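Local coordinates for protein aldolase (PDB 6VOQ) that belongs to the class II aldolase and adducin family, binds zinc and assembles from four copies of the chain, at residues T177-L180 with E181-R185; M2-Q5 with Q6-E10; V59-L62 with Q63-I67; Y197-A200 with D201-K204. All coordinates share one frame; numbering follows the deposited sequence.

In the fold
The four contacts are local and follow one another along the chain as interactions 2, 3, 1 and 4. Interaction 2 opens helix 4-20, and interaction 3 is the turn of the hairpin formed by strands 58-60 and 66-68 at one end of the central sheet. Their centres lie about 18 Å apart and they touch, Arg8 packing on Val59. Interaction 1 lies within helix 170-190, on the far side of the chain's centre from interaction 3, about 30 Å between centres. Interaction 4 starts helix 200-204, the next helix, its centre about 19 Å from that of interaction 1. Both meet the second subunit, whereas interactions 2 and 3 touch no other chain.

Interaction 1 (T177-L180 with E181-R185); sequences TEEL and EETAR
Glu181 hangs from Thr177 by its backbone N, 2.8 Å from Thr177 O, one rung of the regular ladder of helix 170-190. Its CG stands opposite the backbone N (chi1 168°) and the chain then bends, taking the carboxylate off the ladder to Ser97 OG and to the backbone N atoms of Tyr99 and Leu100. Glu182 N reaches Glu178 O at 3.0 Å, while its carboxylate binds His98 of the second subunit.

Thr183 departs from the simple pattern. Its N lies 3.0 Å from Glu179 O, and its hydroxyl OG1 donates to that same oxygen at 3.1 Å. The two donors arrive from opposite faces of the carbonyl plane, so Glu179 O is held twice and the buried threonine hydroxyl finds its partner inside the helix. With OG1 placed beside its own backbone N (chi1 -67°), the hydroxyl faces back along the preceding turn. Ala184 N closes on Leu180 O at 2.8 Å in a nearly straight bond. Arg185 N binds Glu181 O; its NH1 forms a long salt bridge with Glu182 OE2, 4.0 Å, and its NH2 a weak hydrogen bond with Tyr99 OH of the second subunit.

Around this mostly buried part of helix 170-190, Leu180 and Thr183 pack on Val122 of helix 121-125, Leu180 and Ala184 on Leu100 of helix 98-104, and Thr177 and Leu180 on Val165 of strand 162-167.

Interaction 2 (M2-Q5 with Q6-E10); sequences MTEQ and QLREE
Thr3 gives its backbone N-H to the side-chain oxygen of Gln6, N to OE1 2.7 Å, in an almost straight bond that lies in the plane of the amide. The hydroxyl of Thr3 also approaches this oxygen, OG1 to OE1 2.9 Å, but that bond is weak and unsettled, since Gln5 OE1 is a second possible acceptor for its one proton. Gln6 reaches back because its CG sits beside its own backbone N (chi1 -54°) and the chain bends at the next torsion.

A second grip joins Glu4 and Arg8, whose side chains run alongside each other in the same direction. Arg8 presents its edge side-on: NE and NH2 each lie 2.9 Å from Glu4 OE1, with that one oxygen in the guanidinium plane. NE meets the anti lone pair, whereas NH2 comes in 26° out of the carboxylate plane; the two flat groups are turned 33° apart. The remaining guanidinium nitrogen, NH1, is engaged by the carbonyls of Ala54 and Leu57, which probably helps to fix the rotation of the guanidinium and so to position the salt bridge.

Farther out, Met2 CB rests 3.7 Å from Leu7 CD2, and the methionine continues, extended, across Gln6 CB. Leu7 N binds Thr3 O at 2.8 Å as the first helical rung, and Leu7 packs on Leu35 and Pro36.

Thr3 is the N-cap of helix 4-20. Met2, just before the cap, and Leu7, four residues after it, form a hydrophobic staple, and the Glu4-Arg8 salt bridge has the i to i+4 spacing common along helices.

Interaction 3 (V59-L62 with Q63-I67); sequences VVTL and QGEWI
Trp66 turns an edge of its indole to Val59: CD1 lies 3.7 Å from Val59 O, which sits near the ring plane. Its one N-H, on NE1, is shared weakly among the carbonyls of Ser68, Gly69 and Asp70, just along the chain, and the side chain packs on Lys71 and Pro72. The other flat group, the Gln63 amide, folds back beside Leu62, NE2 to Leu62 CB 3.8 Å.

Between the strands, Val60 and Trp66 form an antiparallel non-hydrogen-bonded pair with both side chains on the same face. Ile67 N binds Val59 O at 2.6 Å on one side of this pair, and Thr61 N binds Glu65 O at 2.9 Å on the other. On the opposite face Ile67 spans two neighbours, its CD1 lying 3.5 Å from Thr61 CG2 and its CB also touching Val59 CG1.

The chain reverses through a type I turn from Thr61 to Gly64, closed by Gly64 N on Thr61 O. Gly64 then adopts a left-handed conformation (phi 101°), in which a CB would press on the preceding carbonyl oxygen; the layout is that of a hairpin with a G1 beta bulge.

Thr61 OG1 braces the loop from within. With chi1 at 73° it stands between its own N and carbonyl carbon, where it accepts from Glu65 N at 3.1 Å and weakly from Gln63 N. A water 2.6 Å from Thr61 OG1 donates weakly to Gln63 OE1 and Glu65 OE2. One threonine oxygen thus serves both loop N-H groups and solvent, tying the turn's polar atoms together at the sheet's edge.

Interaction 4 (Y197-A200 with D201-K204); sequences YLTA and DEVK
Thr199 and Glu202 trade bonds in a capping box, the compact part of this contact. Glu202 N donates to Thr199 OG1 at 3.0 Å, and Thr199 N donates to Glu202 OE2 at 2.7 Å, coming from the anti side and 29° out of the carboxylate plane. Placing OG1 between its own N and carbonyl carbon (chi1 69°) aims it at the helix start; the glutamate stretches back, extended beyond CG, to close the box. Beside it Leu198 CB lies 3.9 Å from Val203 CG2, a hydrophobic staple reaching from the residue before the N-cap into the first turn. Pro117 touches Val203, and Tyr134 of the second subunit packs on Leu198 and Glu202.

The other side is looser and wet. A water 3.0 Å from Thr199 OG1 donates only weakly to Asp201 OD1. Ala200, Asp201 and Lys204 are exposed here; Ala200 O still receives Lys204 N at 3.1 Å.

Chemically, the box supplies partners for amides at the start of helix 200-204 that lack helical carbonyls. Glu202 OE2 also forms a salt bridge with Arg196, and that positive charge, together with the helix start, probably favours the ionised carboxylate.

Interaction 1 (T177-L180 with E181-R185)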
loop_
_atom_site.group_PDB
_atom_site.type_symbol
_atom_site.label_atom_id
_atom_site.label_comp_id
_atom_site.label_asym_id
_atom_site.label_seq_id
_atom_site.Cartn_x
_atom_site.Cartn_y
_atom_site.Cartn_z
ATOM N N THR A 177 15.815 6.615 -6.575
ATOM C CA THR A 177 14.518 6.353 -7.177
ATOM C C THR A 177 13.412 6.424 -6.142
ATOM O O THR A 177 12.348 7.003 -6.397
ATOM C CB THR A 177 14.509 4.978 -7.853
ATOM O OG1 THR A 177 15.578 4.910 -8.799
ATOM C CG2 THR A 177 13.199 4.757 -8.572
ATOM N N GLU A 178 13.639 5.828 -4.971
ATOM C CA GLU A 178 12.614 5.852 -3.940
ATOM C C GLU A 178 12.376 7.270 -3.449
ATOM O O GLU A 178 11.233 7.651 -3.184
ATOM C CB GLU A 178 13.001 4.934 -2.788
ATOM C CG GLU A 178 12.812 3.483 -3.112
ATOM C CD GLU A 178 13.502 2.587 -2.128
ATOM O OE1 GLU A 178 14.677 2.846 -1.825
ATOM O OE2 GLU A 178 12.872 1.628 -1.654
ATOM N N GLU A 179 13.441 8.063 -3.329
ATOM C CA GLU A 179 13.277 9.459 -2.948
ATOM C C GLU A 179 12.502 10.229 -4.013
ATOM O O GLU A 179 11.615 11.024 -3.689
ATOM C CB GLU A 179 14.642 10.093 -2.695
ATOM C CG GLU A 179 14.570 11.476 -2.075
ATOM C CD GLU A 179 13.968 11.455 -0.681
ATOM O OE1 GLU A 179 14.320 10.547 0.108
ATOM O OE2 GLU A 179 13.131 12.338 -0.382
ATOM N N LEU A 180 12.807 9.988 -5.289
ATOM C CA LEU A 180 12.088 10.666 -6.361
ATOM C C LEU A 180 10.620 10.275 -6.368
ATOM O O LEU A 180 9.743 11.134 -6.507
ATOM C CB LEU A 180 12.719 10.338 -7.707
ATOM C CG LEU A 180 13.859 11.226 -8.140
ATOM C CD1 LEU A 180 14.584 10.537 -9.285
ATOM C CD2 LEU A 180 13.324 12.605 -8.535
ATOM N N GLU A 181 10.333 8.974 -6.245
ATOM C CA GLU A 181 8.947 8.526 -6.291
ATOM C C GLU A 181 8.152 9.113 -5.136
ATOM O O GLU A 181 7.021 9.575 -5.319
ATOM C CB GLU A 181 8.896 6.999 -6.280
ATOM C CG GLU A 181 7.514 6.412 -6.042
ATOM C CD GLU A 181 6.553 6.587 -7.218
ATOM O OE1 GLU A 181 6.967 7.027 -8.315
ATOM O OE2 GLU A 181 5.364 6.268 -7.039
ATOM N N GLU A 182 8.753 9.137 -3.947
ATOM C CA GLU A 182 8.124 9.743 -2.783
ATOM C C GLU A 182 7.856 11.227 -3.003
ATOM O O GLU A 182 6.829 11.754 -2.563
ATOM C CB GLU A 182 9.016 9.526 -1.564
ATOM C CG GLU A 182 8.511 10.159 -0.312
ATOM C CD GLU A 182 7.197 9.564 0.145
ATOM O OE1 GLU A 182 6.449 10.286 0.832
ATOM O OE2 GLU A 182 6.914 8.389 -0.186
ATOM N N THR A 183 8.767 11.918 -3.684
ATOM C CA THR A 183 8.549 13.328 -3.978
ATOM C C THR A 183 7.443 13.516 -5.012
ATOM O O THR A 183 6.593 14.400 -4.865
ATOM C CB THR A 183 9.855 13.974 -4.441
ATOM O OG1 THR A 183 10.777 13.994 -3.344
ATOM C CG2 THR A 183 9.611 15.403 -4.896
ATOM N N ALA A 184 7.425 12.685 -6.054
ATOM C CA ALA A 184 6.324 12.721 -7.006
ATOM C C ALA A 184 5.005 12.402 -6.320
ATOM O O ALA A 184 3.990 13.056 -6.569
ATOM C CB ALA A 184 6.591 11.743 -8.152
ATOM N N ARG A 185 5.012 11.422 -5.421
ATOM C CA ARG A 185 3.796 11.091 -4.695
ATOM C C ARG A 185 3.316 12.277 -3.860
ATOM O O ARG A 185 2.110 12.533 -3.756
ATOM C CB ARG A 185 4.047 9.859 -3.825
ATOM C CG ARG A 185 2.812 9.368 -3.092
ATOM C CD ARG A 185 3.162 8.254 -2.156
ATOM N NE ARG A 185 2.010 7.785 -1.409
ATOM C CZ ARG A 185 2.109 7.098 -0.276
ATOM N NH1 ARG A 185 3.301 6.820 0.220
ATOM N NH2 ARG A 185 1.022 6.697 0.362
#

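Interaction 2 (M2-Q5 with Q6-E10)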
loop_
_atom_site.group_PDB
_atom_site.type_symbol
_atom_site.label_atom_id
_atom_site.label_comp_id
_atom_site.label_asym_id
_atom_site.label_seq_id
_atom_site.Cartn_x
_atom_site.Cartn_y
_atom_site.Cartn_z
ATOM N N MET A 2 32.548 -4.261 -4.821
ATOM C CA MET A 2 31.730 -5.467 -4.825
ATOM C C MET A 2 32.115 -6.373 -5.995
ATOM O O MET A 2 32.458 -5.901 -7.082
ATOM C CB MET A 2 30.243 -5.098 -4.916
ATOM C CG MET A 2 29.408 -5.398 -3.668
ATOM S SD MET A 2 27.641 -5.050 -3.873
ATOM C CE MET A 2 26.943 -5.763 -2.390
ATOM N N THR A 3 32.050 -7.683 -5.763
ATOM C CA THR A 3 32.309 -8.674 -6.799
ATOM C C THR A 3 31.041 -8.981 -7.591
ATOM O O THR A 3 29.928 -8.612 -7.206
ATOM C CB THR A 3 32.855 -9.976 -6.203
ATOM O OG1 THR A 3 31.870 -10.566 -5.341
ATOM C CG2 THR A 3 34.141 -9.727 -5.432
ATOM N N GLU A 4 31.224 -9.686 -8.713
ATOM C CA GLU A 4 30.088 -10.062 -9.547
ATOM C C GLU A 4 29.094 -10.925 -8.782
ATOM O O GLU A 4 27.883 -10.791 -8.985
ATOM C CB GLU A 4 30.566 -10.786 -10.808
ATOM C CG GLU A 4 29.484 -10.924 -11.881
ATOM C CD GLU A 4 29.992 -11.531 -13.184
ATOM O OE1 GLU A 4 29.229 -12.302 -13.804
ATOM O OE2 GLU A 4 31.138 -11.234 -13.591
ATOM N N GLN A 5 29.583 -11.814 -7.912
ATOM C CA GLN A 5 28.712 -12.542 -6.996
ATOM C C GLN A 5 27.755 -11.594 -6.298
ATOM O O GLN A 5 26.533 -11.698 -6.435
ATOM C CB GLN A 5 29.533 -13.276 -5.936
ATOM C CG GLN A 5 30.428 -14.348 -6.428
ATOM C CD GLN A 5 31.884 -13.923 -6.509
ATOM O OE1 GLN A 5 32.239 -13.034 -7.283
ATOM N NE2 GLN A 5 32.736 -14.561 -5.708
ATOM N N GLN A 6 28.314 -10.663 -5.524
ATOM C CA GLN A 6 27.494 -9.778 -4.715
ATOM C C GLN A 6 26.671 -8.840 -5.575
ATOM O O GLN A 6 25.553 -8.479 -5.193
ATOM C CB GLN A 6 28.375 -8.997 -3.749
ATOM C CG GLN A 6 29.255 -9.894 -2.918
ATOM C CD GLN A 6 30.563 -9.245 -2.559
ATOM O OE1 GLN A 6 31.143 -8.517 -3.355
ATOM N NE2 GLN A 6 31.039 -9.512 -1.358
ATOM N N LEU A 7 27.201 -8.444 -6.733
ATOM C CA LEU A 7 26.452 -7.562 -7.618
ATOM C C LEU A 7 25.237 -8.282 -8.197
ATOM O O LEU A 7 24.125 -7.741 -8.183
ATOM C CB LEU A 7 27.369 -7.033 -8.720
ATOM C CG LEU A 7 28.441 -6.020 -8.281
ATOM C CD1 LEU A 7 29.411 -5.660 -9.421
ATOM C CD2 LEU A 7 27.809 -4.764 -7.708
ATOM N N ARG A 8 25.422 -9.511 -8.684
ATOM C CA ARG A 8 24.277 -10.301 -9.119
ATOM C C ARG A 8 23.305 -10.494 -7.970
ATOM O O ARG A 8 22.088 -10.374 -8.141
ATOM C CB ARG A 8 24.740 -11.657 -9.664
ATOM C CG ARG A 8 25.416 -11.561 -11.007
ATOM C CD ARG A 8 25.820 -12.914 -11.539
ATOM N NE ARG A 8 26.524 -12.796 -12.817
ATOM C CZ ARG A 8 25.951 -12.914 -14.011
ATOM N NH1 ARG A 8 24.652 -13.179 -14.120
ATOM N NH2 ARG A 8 26.690 -12.773 -15.101
ATOM N N GLU A 9 23.834 -10.780 -6.787
ATOM C CA GLU A 9 23.026 -10.942 -5.592
ATOM C C GLU A 9 22.245 -9.673 -5.249
ATOM O O GLU A 9 21.025 -9.737 -5.030
ATOM C CB GLU A 9 23.960 -11.350 -4.447
ATOM C CG GLU A 9 23.315 -11.794 -3.150
ATOM C CD GLU A 9 22.076 -12.661 -3.318
ATOM O OE1 GLU A 9 21.243 -12.631 -2.389
ATOM O OE2 GLU A 9 21.940 -13.400 -4.324
ATOM N N GLU A 10 22.935 -8.527 -5.205
ATOM C CA GLU A 10 22.294 -7.250 -4.915
ATOM C C GLU A 10 21.172 -6.950 -5.901
ATOM O O GLU A 10 20.126 -6.415 -5.515
ATOM C CB GLU A 10 23.342 -6.136 -4.944
ATOM C CG GLU A 10 22.790 -4.751 -4.696
ATOM C CD GLU A 10 23.083 -4.285 -3.286
ATOM O OE1 GLU A 10 23.520 -3.123 -3.113
ATOM O OE2 GLU A 10 22.882 -5.098 -2.353
#

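Interaction 3 (V59-L62 with Q63-I67)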
loop_
_atom_site.group_PDB
_atom_site.type_symbol
_atom_site.label_atom_id
_atom_site.label_comp_id
_atom_site.label_asym_id
_atom_site.label_seq_id
_atom_site.Cartn_x
_atom_site.Cartn_y
_atom_site.Cartn_z
ATOM N N VAL A 59 24.488 -10.017 -19.254
ATOM C CA VAL A 59 25.700 -9.216 -19.309
ATOM C C VAL A 59 25.886 -8.767 -20.752
ATOM O O VAL A 59 25.905 -9.595 -21.670
ATOM C CB VAL A 59 26.934 -9.982 -18.811
ATOM C CG1 VAL A 59 28.167 -9.130 -18.984
ATOM C CG2 VAL A 59 26.760 -10.380 -17.365
ATOM N N VAL A 60 26.025 -7.461 -20.948
ATOM C CA VAL A 60 26.157 -6.849 -22.264
ATOM C C VAL A 60 27.246 -5.782 -22.177
ATOM O O VAL A 60 27.479 -5.200 -21.112
ATOM C CB VAL A 60 24.793 -6.264 -22.721
ATOM C CG1 VAL A 60 24.237 -5.326 -21.671
ATOM C CG2 VAL A 60 24.899 -5.566 -24.056
ATOM N N THR A 61 27.951 -5.560 -23.285
ATOM C CA THR A 61 28.890 -4.447 -23.367
ATOM C C THR A 61 28.126 -3.140 -23.561
ATOM O O THR A 61 26.984 -3.126 -24.029
ATOM C CB THR A 61 29.883 -4.621 -24.522
ATOM O OG1 THR A 61 29.221 -4.387 -25.775
ATOM C CG2 THR A 61 30.495 -6.015 -24.522
ATOM N N LEU A 62 28.776 -2.026 -23.207
ATOM C CA LEU A 62 28.140 -0.725 -23.377
ATOM C C LEU A 62 27.817 -0.429 -24.840
ATOM O O LEU A 62 26.971 0.428 -25.116
ATOM C CB LEU A 62 29.029 0.372 -22.790
ATOM C CG LEU A 62 29.130 0.393 -21.261
ATOM C CD1 LEU A 62 29.906 1.605 -20.778
ATOM C CD2 LEU A 62 27.747 0.362 -20.621
ATOM N N GLN A 63 28.445 -1.130 -25.780
ATOM C CA GLN A 63 28.165 -0.941 -27.193
ATOM C C GLN A 63 27.084 -1.879 -27.711
ATOM O O GLN A 63 26.802 -1.866 -28.914
ATOM C CB GLN A 63 29.446 -1.115 -28.016
ATOM C CG GLN A 63 30.525 -0.108 -27.675
ATOM C CD GLN A 63 31.213 -0.431 -26.356
ATOM O OE1 GLN A 63 31.448 -1.602 -26.030
ATOM N NE2 GLN A 63 31.530 0.607 -25.585
ATOM N N GLY A 64 26.485 -2.689 -26.840
ATOM C CA GLY A 64 25.326 -3.488 -27.186
ATOM C C GLY A 64 25.569 -4.956 -27.474
ATOM O O GLY A 64 24.629 -5.647 -27.879
ATOM N N GLU A 65 26.784 -5.457 -27.276
ATOM C CA GLU A 65 27.081 -6.855 -27.560
ATOM C C GLU A 65 26.682 -7.715 -26.366
ATOM O O GLU A 65 27.125 -7.470 -25.241
ATOM C CB GLU A 65 28.561 -7.020 -27.885
ATOM C CG GLU A 65 28.874 -8.151 -28.833
ATOM C CD GLU A 65 30.343 -8.551 -28.798
ATOM O OE1 GLU A 65 30.629 -9.759 -28.961
ATOM O OE2 GLU A 65 31.209 -7.663 -28.609
ATOM N N TRP A 66 25.856 -8.723 -26.623
ATOM C CA TRP A 66 25.352 -9.630 -25.595
ATOM C C TRP A 66 26.425 -10.650 -25.179
ATOM O O TRP A 66 26.927 -11.395 -26.020
ATOM C CB TRP A 66 24.102 -10.321 -26.157
ATOM C CG TRP A 66 23.441 -11.261 -25.275
ATOM C CD1 TRP A 66 23.429 -11.227 -23.917
ATOM C CD2 TRP A 66 22.631 -12.379 -25.667
ATOM N NE1 TRP A 66 22.689 -12.277 -23.435
ATOM C CE2 TRP A 66 22.172 -12.987 -24.487
ATOM C CE3 TRP A 66 22.253 -12.926 -26.901
ATOM C CZ2 TRP A 66 21.369 -14.127 -24.493
ATOM C CZ3 TRP A 66 21.442 -14.068 -26.901
ATOM C CH2 TRP A 66 21.012 -14.649 -25.703
ATOM N N ILE A 67 26.764 -10.692 -23.880
ATOM C CA ILE A 67 27.925 -11.443 -23.384
ATOM C C ILE A 67 27.581 -12.696 -22.595
ATOM O O ILE A 67 28.195 -13.744 -22.839
ATOM C CB ILE A 67 28.839 -10.558 -22.525
ATOM C CG1 ILE A 67 29.132 -9.254 -23.268
ATOM C CG2 ILE A 67 30.191 -11.279 -22.253
ATOM C CD1 ILE A 67 29.930 -9.469 -24.477
HETATM O O HOH W 1 30.828 -4.314 -27.856
#

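Interaction 4 (Y197-A200 with D201-K204)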
loop_
_atom_site.group_PDB
_atom_site.type_symbol
_atom_site.label_atom_id
_atom_site.label_comp_id
_atom_site.label_asym_id
_atom_site.label_seq_id
_atom_site.Cartn_x
_atom_site.Cartn_y
_atom_site.Cartn_z
ATOM N N TYR A 197 6.804 26.029 -0.781
ATOM C CA TYR A 197 7.935 25.619 -1.610
ATOM C C TYR A 197 9.258 26.114 -1.018
ATOM O O TYR A 197 9.308 27.095 -0.268
ATOM C CB TYR A 197 7.784 26.152 -3.038
ATOM C CG TYR A 197 6.721 25.461 -3.855
ATOM C CD1 TYR A 197 6.913 24.173 -4.335
ATOM C CD2 TYR A 197 5.520 26.097 -4.148
ATOM C CE1 TYR A 197 5.938 23.532 -5.085
ATOM C CE2 TYR A 197 4.547 25.470 -4.899
ATOM C CZ TYR A 197 4.761 24.186 -5.358
ATOM O OH TYR A 197 3.791 23.572 -6.098
ATOM N N LEU A 198 10.345 25.431 -1.369
ATOM C CA LEU A 198 11.656 25.906 -0.954
ATOM C C LEU A 198 12.004 27.163 -1.738
ATOM O O LEU A 198 11.816 27.212 -2.959
ATOM C CB LEU A 198 12.714 24.831 -1.165
ATOM C CG LEU A 198 12.638 23.577 -0.289
ATOM C CD1 LEU A 198 13.963 22.809 -0.332
ATOM C CD2 LEU A 198 12.254 23.929 1.134
ATOM N N THR A 199 12.489 28.189 -1.034
ATOM C CA THR A 199 12.870 29.432 -1.686
ATOM C C THR A 199 14.054 29.196 -2.610
ATOM O O THR A 199 14.722 28.160 -2.557
ATOM C CB THR A 199 13.220 30.506 -0.659
ATOM O OG1 THR A 199 14.444 30.161 0.015
ATOM C CG2 THR A 199 12.094 30.662 0.352
ATOM N N ALA A 200 14.321 30.185 -3.462
ATOM C CA ALA A 200 15.460 30.067 -4.364
ATOM C C ALA A 200 16.765 29.933 -3.587
ATOM O O ALA A 200 17.650 29.166 -3.981
ATOM C CB ALA A 200 15.512 31.261 -5.314
ATOM N N ASP A 201 16.906 30.662 -2.476
ATOM C CA ASP A 201 18.134 30.550 -1.691
ATOM C C ASP A 201 18.205 29.208 -0.985
ATOM O O ASP A 201 19.287 28.627 -0.850
ATOM C CB ASP A 201 18.236 31.692 -0.682
ATOM C CG ASP A 201 17.993 33.045 -1.320
ATOM O OD1 ASP A 201 16.808 33.381 -1.563
ATOM O OD2 ASP A 201 18.981 33.762 -1.588
ATOM N N GLU A 202 17.058 28.695 -0.536
ATOM C CA GLU A 202 17.033 27.378 0.087
ATOM C C GLU A 202 17.416 26.265 -0.892
ATOM O O GLU A 202 17.952 25.234 -0.471
ATOM C CB GLU A 202 15.654 27.130 0.691
ATOM C CG GLU A 202 15.433 27.907 1.974
ATOM C CD GLU A 202 13.983 27.933 2.411
ATOM O OE1 GLU A 202 13.731 28.262 3.590
ATOM O OE2 GLU A 202 13.100 27.626 1.580
ATOM N N VAL A 203 17.170 26.452 -2.192
ATOM C CA VAL A 203 17.551 25.433 -3.166
ATOM C C VAL A 203 19.034 25.522 -3.494
ATOM O O VAL A 203 19.693 24.503 -3.726
ATOM C CB VAL A 203 16.689 25.549 -4.435
ATOM C CG1 VAL A 203 17.107 24.496 -5.444
ATOM C CG2 VAL A 203 15.193 25.421 -4.096
ATOM N N LYS A 204 19.586 26.734 -3.532
ATOM C CA LYS A 204 21.002 26.880 -3.823
ATOM C C LYS A 204 21.868 26.352 -2.688
ATOM O O LYS A 204 22.990 25.900 -2.940
ATOM C CB LYS A 204 21.326 28.349 -4.119
ATOM C CG LYS A 204 22.696 28.562 -4.752
ATOM C CD LYS A 204 22.669 29.660 -5.812
ATOM C CE LYS A 204 21.881 29.232 -7.053
ATOM N NZ LYS A 204 22.781 28.753 -8.147
HETATM O O HOH W 2 15.016 32.807 1.271
#